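Local coordinates for protein tumor necrosis factor receptor superfamily member 16 (Rattus norvegicus, PDB 1SG1) that binds nerve growth factor and related neurotrophins with low affinity through an elongated extracellular rod of cysteine-rich repeats, at residues C97-V102 with D128-V133; G105-C110 with V117-P122. All coordinates share one frame; numbering follows the deposited sequence.

Both interactions belong to the part of the rod where one cysteine-rich region passes into the next. Interaction 2 is nested along the chain inside the loop closed by interaction 1, and their centres lie about 8 Å apart. Two disulfides tie them together: Cys97 to Cys110 and Cys100 to Cys118. Interaction 1 is a surface contact between two loops of successive regions, with a single antiparallel bridge and a histidine ring against a cystine half. Interaction 2, partly buried, pairs the strands of a hairpin, where a bulge and packed valine and phenylalanine side chains dominate. Leu106, Phe108, Glu119, Pro122 and Val133 also meet chains of another protein in the assembly.

Interaction 1 of 2, residues C97-V102 with D128-V133; sequences CSVCEV and DEANHV
The imidazole of His132 lies against Cys97, whose CB sits over the centre of one ring face, 4.0 Å from the ring centroid, in a CH-pi contact. The sulfur follows over that face, with Cys97 SG 4.4 Å from the His132 centroid. This joins two successive cysteine-rich regions of the TNF-receptor fold, in which disulfides rather than a large hydrophobic core hold the chain in shape; Cys97 is itself bonded to Cys110, so the ring rests on a covalently fixed support. CG of His132 takes the crowded position between backbone N and carbonyl carbon (chi1 58°), which puts it 4.1 Å from Cys97 CB, while His132 CB stands 3.3 Å from Ser98 O. That carbonyl already accepts a hydrogen bond from Thr116, which the histidine side chain also touches. An alanine at His132 would probably leave Cys97 CB and SG without the ring they lie over, opening a gap on that side of the Cys97-Cys110 disulfide.

Farther along, the loops run nearly antiparallel and meet in a single hydrogen-bonded pair, Cys100 with Asn131. Cys100 N donates to Asn131 O at 2.8 Å, from above the carbonyl plane, whereas the return bond from Asn131 N to Cys100 O is long and weak. Cys100 O also receives a CA-H...O contact from Ala130 CA. The side-chain oxygen of Asn131 turns back to its own loop, where Asp134 N and, weakly, Val133 N donate to it. Around the bridge the packing is thin and near the surface. Val99 CG2 meets Ala130 CB at 4.1 Å, and Glu101 OE1 lies 3.8 Å from the same methyl, Ala130 CB. Beyond the bridge, Val102 CG2 lies 3.6 Å from Asp128 O.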
loop_
_atom_site.group_PDB
_atom_site.type_symbol
_atom_site.label_atom_id
_atom_site.label_comp_id
_atom_site.label_asym_id
_atom_site.label_seq_id
_atom_site.Cartn_x
_atom_site.Cartn_y
_atom_site.Cartn_z
ATOM N N CYS C 97 -3.671 -11.606 -16.028
ATOM C CA CYS C 97 -2.852 -10.683 -16.796
ATOM C C CYS C 97 -2.231 -11.377 -18.011
ATOM O O CYS C 97 -1.959 -12.574 -17.980
ATOM C CB CYS C 97 -1.715 -10.151 -15.924
ATOM S SG CYS C 97 -2.169 -9.061 -14.541
ATOM N N SER C 98 -2.008 -10.636 -19.084
ATOM C CA SER C 98 -1.367 -11.240 -20.235
ATOM C C SER C 98 0.116 -11.283 -19.904
ATOM O O SER C 98 0.583 -10.553 -19.029
ATOM C CB SER C 98 -1.601 -10.407 -21.498
ATOM O OG SER C 98 -2.892 -10.641 -22.034
ATOM N N VAL C 99 0.855 -12.159 -20.575
ATOM C CA VAL C 99 2.291 -12.268 -20.325
ATOM C C VAL C 99 3.071 -11.875 -21.557
ATOM O O VAL C 99 2.648 -12.140 -22.671
ATOM C CB VAL C 99 2.723 -13.716 -19.917
ATOM C CG1 VAL C 99 1.520 -14.512 -19.415
ATOM C CG2 VAL C 99 3.384 -14.425 -21.088
ATOM N N CYS C 100 4.196 -11.204 -21.350
ATOM C CA CYS C 100 5.039 -10.828 -22.460
ATOM C C CYS C 100 5.924 -12.051 -22.644
ATOM O O CYS C 100 6.832 -12.314 -21.843
ATOM C CB CYS C 100 5.860 -9.597 -22.112
ATOM S SG CYS C 100 4.854 -8.166 -21.601
ATOM N N GLU C 101 5.612 -12.825 -23.681
ATOM C CA GLU C 101 6.338 -14.049 -23.985
ATOM C C GLU C 101 7.826 -13.787 -24.209
ATOM O O GLU C 101 8.274 -12.636 -24.246
ATOM C CB GLU C 101 5.745 -14.699 -25.238
ATOM C CG GLU C 101 4.236 -14.904 -25.206
ATOM C CD GLU C 101 3.817 -15.982 -24.238
ATOM O OE1 GLU C 101 4.708 -16.717 -23.772
ATOM O OE2 GLU C 101 2.603 -16.109 -23.954
ATOM N N VAL C 102 8.600 -14.854 -24.346
ATOM C CA VAL C 102 10.026 -14.682 -24.601
ATOM C C VAL C 102 10.167 -13.903 -25.913
ATOM O O VAL C 102 9.426 -14.140 -26.866
ATOM C CB VAL C 102 10.747 -16.030 -24.735
ATOM C CG1 VAL C 102 12.203 -15.799 -25.045
ATOM C CG2 VAL C 102 10.606 -16.829 -23.449
ATOM N N ASP C 128 14.396 -12.831 -21.839
ATOM C CA ASP C 128 14.701 -14.210 -21.503
ATOM C C ASP C 128 13.495 -15.019 -21.053
ATOM O O ASP C 128 13.451 -16.223 -21.252
ATOM C CB ASP C 128 15.719 -14.208 -20.364
ATOM C CG ASP C 128 16.989 -14.903 -20.725
ATOM O OD1 ASP C 128 16.944 -16.133 -20.910
ATOM O OD2 ASP C 128 18.029 -14.221 -20.824
ATOM N N GLU C 129 12.519 -14.359 -20.445
ATOM C CA GLU C 129 11.382 -15.090 -19.915
ATOM C C GLU C 129 9.992 -14.626 -20.265
ATOM O O GLU C 129 9.782 -13.569 -20.874
ATOM C CB GLU C 129 11.495 -15.149 -18.395
ATOM C CG GLU C 129 12.808 -15.701 -17.922
ATOM C CD GLU C 129 13.087 -15.333 -16.497
ATOM O OE1 GLU C 129 12.298 -15.752 -15.621
ATOM O OE2 GLU C 129 14.091 -14.620 -16.254
ATOM N N ALA C 130 9.043 -15.455 -19.854
ATOM C CA ALA C 130 7.632 -15.189 -20.087
ATOM C C ALA C 130 6.951 -14.763 -18.769
ATOM O O ALA C 130 6.762 -15.560 -17.848
ATOM C CB ALA C 130 6.952 -16.435 -20.685
ATOM N N ASN C 131 6.614 -13.487 -18.683
ATOM C CA ASN C 131 5.949 -12.980 -17.511
ATOM C C ASN C 131 5.419 -11.589 -17.760
ATOM O O ASN C 131 5.457 -11.093 -18.873
ATOM C CB ASN C 131 6.891 -13.007 -16.298
ATOM C CG ASN C 131 8.224 -12.345 -16.563
ATOM O OD1 ASN C 131 8.301 -11.157 -16.859
ATOM N ND2 ASN C 131 9.290 -13.116 -16.439
ATOM N N HIS C 132 4.910 -10.946 -16.730
ATOM C CA HIS C 132 4.393 -9.611 -16.938
ATOM C C HIS C 132 5.030 -8.582 -16.024
ATOM O O HIS C 132 4.375 -7.679 -15.554
ATOM C CB HIS C 132 2.863 -9.606 -16.809
ATOM C CG HIS C 132 2.360 -10.106 -15.493
ATOM N ND1 HIS C 132 2.234 -9.294 -14.387
ATOM C CD2 HIS C 132 1.983 -11.343 -15.098
ATOM C CE1 HIS C 132 1.802 -10.010 -13.364
ATOM N NE2 HIS C 132 1.643 -11.255 -13.769
ATOM N N VAL C 133 6.326 -8.725 -15.796
ATOM C CA VAL C 133 7.061 -7.800 -14.942
ATOM C C VAL C 133 8.394 -7.419 -15.549
ATOM O O VAL C 133 8.942 -6.365 -15.233
ATOM C CB VAL C 133 7.335 -8.398 -13.540
ATOM C CG1 VAL C 133 6.035 -8.652 -12.823
ATOM C CG2 VAL C 133 8.110 -9.676 -13.662
#

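Interaction 2 of 2, residues G105-C110 with V117-P122; sequences GLVFSC and VCEECP
Segments 105-110 and 117-122 pair antiparallel through strands 104-108 and 117-120, and exchange two backbone hydrogen bonds at Phe108 and Val117: Val117 N to Phe108 O at 3.0 Å and Phe108 N to Val117 O at 3.1 Å, each on a lone pair in the carbonyl plane. Val117 O takes a second bond, from Val107 N at 2.9 Å, nearly along the C=O axis. Two successive residues thus face one across the hairpin, a classic beta bulge, in the strand pair of this cysteine-rich region; Cys118 is tied to Cys100. The side chains of Phe108 and Val117 lie side by side, CB to CB at 3.4 Å, with Val117 CB in plane at the edge of the phenyl ring. Val107 CG1 sits over one face of the Phe108 ring, offset toward the rim. Val107 CB also packs on Val117 CG1 at 3.9 Å. Toward the other end, a water donates to Leu106 O at 2.7 Å and to Glu119 OE1 at 3.0 Å, bridging the strands. Outside the two segments, Glu119 OE1 also forms a salt bridge with a basic side chain on the chain of another protein.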
loop_
_atom_site.group_PDB
_atom_site.type_symbol
_atom_site.label_atom_id
_atom_site.label_comp_id
_atom_site.label_asym_id
_atom_site.label_seq_id
_atom_site.Cartn_x
_atom_site.Cartn_y
_atom_site.Cartn_z
ATOM N N GLY C 105 8.649 -7.883 -24.249
ATOM C CA GLY C 105 8.797 -7.276 -22.930
ATOM C C GLY C 105 7.801 -6.255 -22.379
ATOM O O GLY C 105 7.090 -5.546 -23.107
ATOM N N LEU C 106 7.781 -6.161 -21.055
ATOM C CA LEU C 106 6.890 -5.238 -20.365
ATOM C C LEU C 106 6.968 -3.767 -20.810
ATOM O O LEU C 106 8.050 -3.229 -21.006
ATOM C CB LEU C 106 7.144 -5.303 -18.857
ATOM C CG LEU C 106 6.368 -4.270 -18.042
ATOM C CD1 LEU C 106 4.916 -4.303 -18.438
ATOM C CD2 LEU C 106 6.507 -4.553 -16.589
ATOM N N VAL C 107 5.810 -3.130 -20.977
ATOM C CA VAL C 107 5.763 -1.723 -21.361
ATOM C C VAL C 107 4.960 -1.030 -20.286
ATOM O O VAL C 107 5.379 -0.033 -19.712
ATOM C CB VAL C 107 5.015 -1.469 -22.665
ATOM C CG1 VAL C 107 5.148 -0.040 -23.017
ATOM C CG2 VAL C 107 5.553 -2.302 -23.772
ATOM N N PHE C 108 3.787 -1.587 -20.029
ATOM C CA PHE C 108 2.883 -1.058 -19.038
ATOM C C PHE C 108 2.437 -2.176 -18.110
ATOM O O PHE C 108 1.939 -3.220 -18.552
ATOM C CB PHE C 108 1.696 -0.394 -19.735
ATOM C CG PHE C 108 2.046 0.907 -20.417
ATOM C CD1 PHE C 108 1.707 1.130 -21.755
ATOM C CD2 PHE C 108 2.693 1.928 -19.715
ATOM C CE1 PHE C 108 2.003 2.351 -22.381
ATOM C CE2 PHE C 108 2.993 3.155 -20.338
ATOM C CZ PHE C 108 2.643 3.360 -21.672
ATOM N N SER C 109 2.646 -1.957 -16.821
ATOM C CA SER C 109 2.274 -2.932 -15.813
ATOM C C SER C 109 0.786 -3.284 -15.767
ATOM O O SER C 109 -0.086 -2.462 -16.054
ATOM C CB SER C 109 2.717 -2.446 -14.436
ATOM O OG SER C 109 3.901 -3.108 -14.039
ATOM N N CYS C 110 0.520 -4.531 -15.398
ATOM C CA CYS C 110 -0.835 -5.053 -15.279
ATOM C C CYS C 110 -1.369 -4.805 -13.876
ATOM O O CYS C 110 -1.037 -5.530 -12.945
ATOM C CB CYS C 110 -0.853 -6.551 -15.552
ATOM S SG CYS C 110 -2.507 -7.292 -15.455
ATOM N N VAL C 117 0.510 -4.433 -20.925
ATOM C CA VAL C 117 0.809 -3.920 -22.267
ATOM C C VAL C 117 2.219 -4.403 -22.624
ATOM O O VAL C 117 3.205 -3.930 -22.041
ATOM C CB VAL C 117 0.855 -2.400 -22.323
ATOM C CG1 VAL C 117 1.316 -1.963 -23.712
ATOM C CG2 VAL C 117 -0.501 -1.820 -22.005
ATOM N N CYS C 118 2.325 -5.339 -23.566
ATOM C CA CYS C 118 3.638 -5.862 -23.965
ATOM C C CYS C 118 4.302 -5.203 -25.166
ATOM O O CYS C 118 3.726 -4.373 -25.845
ATOM C CB CYS C 118 3.561 -7.356 -24.221
ATOM S SG CYS C 118 3.162 -8.297 -22.729
ATOM N N GLU C 119 5.526 -5.629 -25.434
ATOM C CA GLU C 119 6.328 -5.080 -26.516
ATOM C C GLU C 119 7.266 -6.129 -27.105
ATOM O O GLU C 119 7.874 -6.911 -26.382
ATOM C CB GLU C 119 7.136 -3.926 -25.948
ATOM C CG GLU C 119 8.153 -3.286 -26.835
ATOM C CD GLU C 119 8.890 -2.189 -26.093
ATOM O OE1 GLU C 119 9.594 -2.491 -25.101
ATOM O OE2 GLU C 119 8.748 -1.017 -26.489
ATOM N N GLU C 120 7.355 -6.151 -28.429
ATOM C CA GLU C 120 8.247 -7.057 -29.125
ATOM C C GLU C 120 9.546 -6.297 -28.884
ATOM O O GLU C 120 9.605 -5.089 -29.142
ATOM C CB GLU C 120 7.903 -7.070 -30.611
ATOM C CG GLU C 120 8.192 -8.362 -31.342
ATOM C CD GLU C 120 7.323 -9.516 -30.865
ATOM O OE1 GLU C 120 6.146 -9.272 -30.517
ATOM O OE2 GLU C 120 7.818 -10.668 -30.854
ATOM N N CYS C 121 10.556 -6.990 -28.354
ATOM C CA CYS C 121 11.843 -6.384 -28.033
ATOM C C CYS C 121 12.484 -5.681 -29.219
ATOM O O CYS C 121 12.629 -6.242 -30.309
ATOM C CB CYS C 121 12.791 -7.436 -27.445
ATOM S SG CYS C 121 12.307 -8.036 -25.788
ATOM N N PRO C 122 12.868 -4.417 -29.025
ATOM C CA PRO C 122 13.490 -3.679 -30.120
ATOM C C PRO C 122 14.923 -4.109 -30.405
ATOM O O PRO C 122 15.493 -4.960 -29.713
ATOM C CB PRO C 122 13.391 -2.229 -29.654
ATOM C CG PRO C 122 13.544 -2.352 -28.193
ATOM C CD PRO C 122 12.686 -3.556 -27.846
HETATM O O HOH W 1 10.247 -3.810 -22.478
#